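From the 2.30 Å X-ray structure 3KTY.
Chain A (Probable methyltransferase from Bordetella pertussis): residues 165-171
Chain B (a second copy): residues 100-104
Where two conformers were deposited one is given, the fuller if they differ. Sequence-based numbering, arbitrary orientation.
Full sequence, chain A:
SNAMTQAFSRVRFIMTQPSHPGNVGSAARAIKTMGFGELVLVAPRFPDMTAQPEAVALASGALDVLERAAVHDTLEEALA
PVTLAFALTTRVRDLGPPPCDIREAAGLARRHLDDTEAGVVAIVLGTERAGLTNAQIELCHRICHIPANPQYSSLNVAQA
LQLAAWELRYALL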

# COMPACT_ATOMS: atom_id res chain seq x y z
N ALA A 165 3.51 -5.86 -3.53
CA ALA A 165 4.90 -5.57 -3.70
C ALA A 165 5.54 -5.20 -2.36
O ALA A 165 6.72 -5.49 -2.15
CB ALA A 165 5.09 -4.44 -4.74
N TRP A 166 4.79 -4.56 -1.47
CA TRP A 166 5.34 -4.28 -0.13
C TRP A 166 5.58 -5.62 0.62
O TRP A 166 6.67 -5.89 1.11
CB TRP A 166 4.45 -3.24 0.64
CG TRP A 166 4.56 -3.42 2.06
CD1 TRP A 166 3.65 -3.98 2.87
CD2 TRP A 166 5.70 -3.12 2.86
NE1 TRP A 166 4.13 -4.04 4.15
CE2 TRP A 166 5.40 -3.52 4.18
CE3 TRP A 166 6.97 -2.57 2.60
CZ2 TRP A 166 6.30 -3.41 5.23
CZ3 TRP A 166 7.87 -2.43 3.65
CH2 TRP A 166 7.52 -2.85 4.94
N GLU A 167 4.58 -6.49 0.66
CA GLU A 167 4.74 -7.83 1.27
C GLU A 167 5.92 -8.62 0.74
O GLU A 167 6.72 -9.22 1.49
CB GLU A 167 3.46 -8.62 1.05
CG GLU A 167 2.31 -8.08 2.01
CD GLU A 167 2.55 -8.35 3.50
OE1 GLU A 167 3.40 -9.20 3.85
OE2 GLU A 167 1.90 -7.72 4.36
N LEU A 168 6.05 -8.60 -0.58
CA LEU A 168 7.13 -9.28 -1.24
C LEU A 168 8.46 -8.66 -0.91
O LEU A 168 9.42 -9.33 -0.63
CB LEU A 168 6.92 -9.28 -2.75
CG LEU A 168 5.90 -10.34 -3.18
CD1 LEU A 168 5.58 -10.14 -4.63
CD2 LEU A 168 6.51 -11.71 -2.93
N ARG A 169 8.52 -7.35 -0.95
CA ARG A 169 9.76 -6.71 -0.55
C ARG A 169 10.16 -7.11 0.87
O ARG A 169 11.30 -7.49 1.16
CB ARG A 169 9.60 -5.19 -0.67
CG ARG A 169 10.73 -4.41 -0.05
CD ARG A 169 10.62 -2.88 -0.41
NE ARG A 169 11.84 -2.25 0.06
CZ ARG A 169 13.01 -2.31 -0.57
NH1 ARG A 169 13.10 -2.92 -1.73
NH2 ARG A 169 14.08 -1.77 -0.02
N TYR A 170 9.21 -7.01 1.78
CA TYR A 170 9.54 -7.28 3.16
C TYR A 170 10.04 -8.71 3.29
O TYR A 170 10.96 -9.00 4.05
CB TYR A 170 8.33 -7.06 4.08
CG TYR A 170 8.74 -6.97 5.53
CD1 TYR A 170 9.16 -5.76 6.08
CD2 TYR A 170 8.76 -8.11 6.35
CE1 TYR A 170 9.57 -5.66 7.42
CE2 TYR A 170 9.15 -8.01 7.71
CZ TYR A 170 9.56 -6.80 8.22
OH TYR A 170 9.97 -6.72 9.54
N ALA A 171 9.37 -9.61 2.59
CA ALA A 171 9.72 -11.01 2.75
C ALA A 171 11.10 -11.34 2.08
O ALA A 171 11.79 -12.25 2.49
CB ALA A 171 8.61 -11.91 2.23
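Chain B, residues 100-104: CDIRE

Chain A contributes a stretch of continuous helix, residues 165-171, held by regular i to i+4 backbone bonds such as Tyr A170 N to Trp A166 O at 2.9 Å. Against it lies the start of a helix in the second copy of the protein: Cys B100 and Asp B101 are extended, with psi angles of 148° and 166°, and the chain turns helical at Ile B102. The chain B stretch runs crosswise to the chain A helix, neither parallel nor antiparallel to it. The backbones stay well apart, the closest CA atoms being those of Tyr A170 and Arg B103 at 9.2 Å, so side chains bridge the gap; the two stretches bury 303 Å² between them, both sides summed.

Asp B101 caps the helix start in chain B: its OD1 accepts from Glu B104 N at 2.8 Å. In return, Asp B101 N donates to Glu B104 OE1 at 2.7 Å. The other carboxylate oxygen of the cap, Asp B101 OD2, is left to face chain A, where it accepts a 2.7 Å hydrogen bond from Tyr A170 OH, near the plane of the tyrosine ring.

Charged contacts centre on Arg B103. Its guanidinium lies over one face of Tyr A170, with CZ 4.2 Å from the ring centroid in an off-centre cation-pi contact; the closest atoms are Arg B103 NH1 and Tyr A170 CD2, 3.6 Å apart. The same group reaches Glu A167, one helical turn earlier, in a salt bridge between Arg B103 NH2 and Glu A167 OE1 at 3.1 Å, whose hydrogen bond is weak, with an angle of 123°. Water 1 bridges the same two residues, accepting from Arg B103 NH2 at 3.0 Å and donating to Glu A167 OE1 at 2.5 Å and Glu A167 O at 2.9 Å.

The apolar contribution comes from Ile B102, whose CG2 packs obliquely against the indole of Trp A166, 3.6 Å from CZ2.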

# COMPACT_ATOMS: atom_id res chain seq x y z
N CYS B 100 12.48 0.90 14.79
CA CYS B 100 11.63 -0.26 14.56
C CYS B 100 10.86 -0.04 13.24
O CYS B 100 10.57 1.09 12.85
CB CYS B 100 10.72 -0.55 15.75
SG CYS B 100 9.08 0.19 15.66
N ASP B 101 10.57 -1.12 12.53
CA ASP B 101 9.88 -0.98 11.28
C ASP B 101 8.39 -1.08 11.48
O ASP B 101 7.92 -1.52 12.52
CB ASP B 101 10.37 -2.01 10.23
CG ASP B 101 10.07 -3.47 10.62
OD1 ASP B 101 9.03 -3.80 11.25
OD2 ASP B 101 10.90 -4.31 10.24
N ILE B 102 7.65 -0.69 10.45
CA ILE B 102 6.20 -0.61 10.52
C ILE B 102 5.58 -1.94 10.92
O ILE B 102 4.49 -1.98 11.45
CB ILE B 102 5.61 -0.12 9.16
CG1 ILE B 102 4.12 0.11 9.27
CG2 ILE B 102 5.91 -1.13 8.01
CD1 ILE B 102 3.79 1.27 10.18
N ARG B 103 6.27 -3.05 10.64
CA ARG B 103 5.73 -4.36 10.98
C ARG B 103 5.86 -4.64 12.51
O ARG B 103 4.93 -5.12 13.11
CB ARG B 103 6.36 -5.45 10.10
CG ARG B 103 6.18 -6.86 10.59
CD ARG B 103 5.18 -7.68 9.78
NE ARG B 103 5.03 -7.35 8.35
CZ ARG B 103 5.24 -8.20 7.34
NH1 ARG B 103 5.68 -9.43 7.59
NH2 ARG B 103 5.01 -7.81 6.09
N GLU B 104 7.01 -4.32 13.08
CA GLU B 104 7.20 -4.30 14.53
C GLU B 104 6.21 -3.31 15.20
O GLU B 104 5.60 -3.60 16.23
CB GLU B 104 8.67 -3.98 14.86
CG GLU B 104 9.64 -5.01 14.28
CD GLU B 104 11.10 -4.54 14.14
OE1 GLU B 104 11.34 -3.36 13.82
OE2 GLU B 104 12.01 -5.37 14.33
O HOH W 1 5.75 -9.95 4.14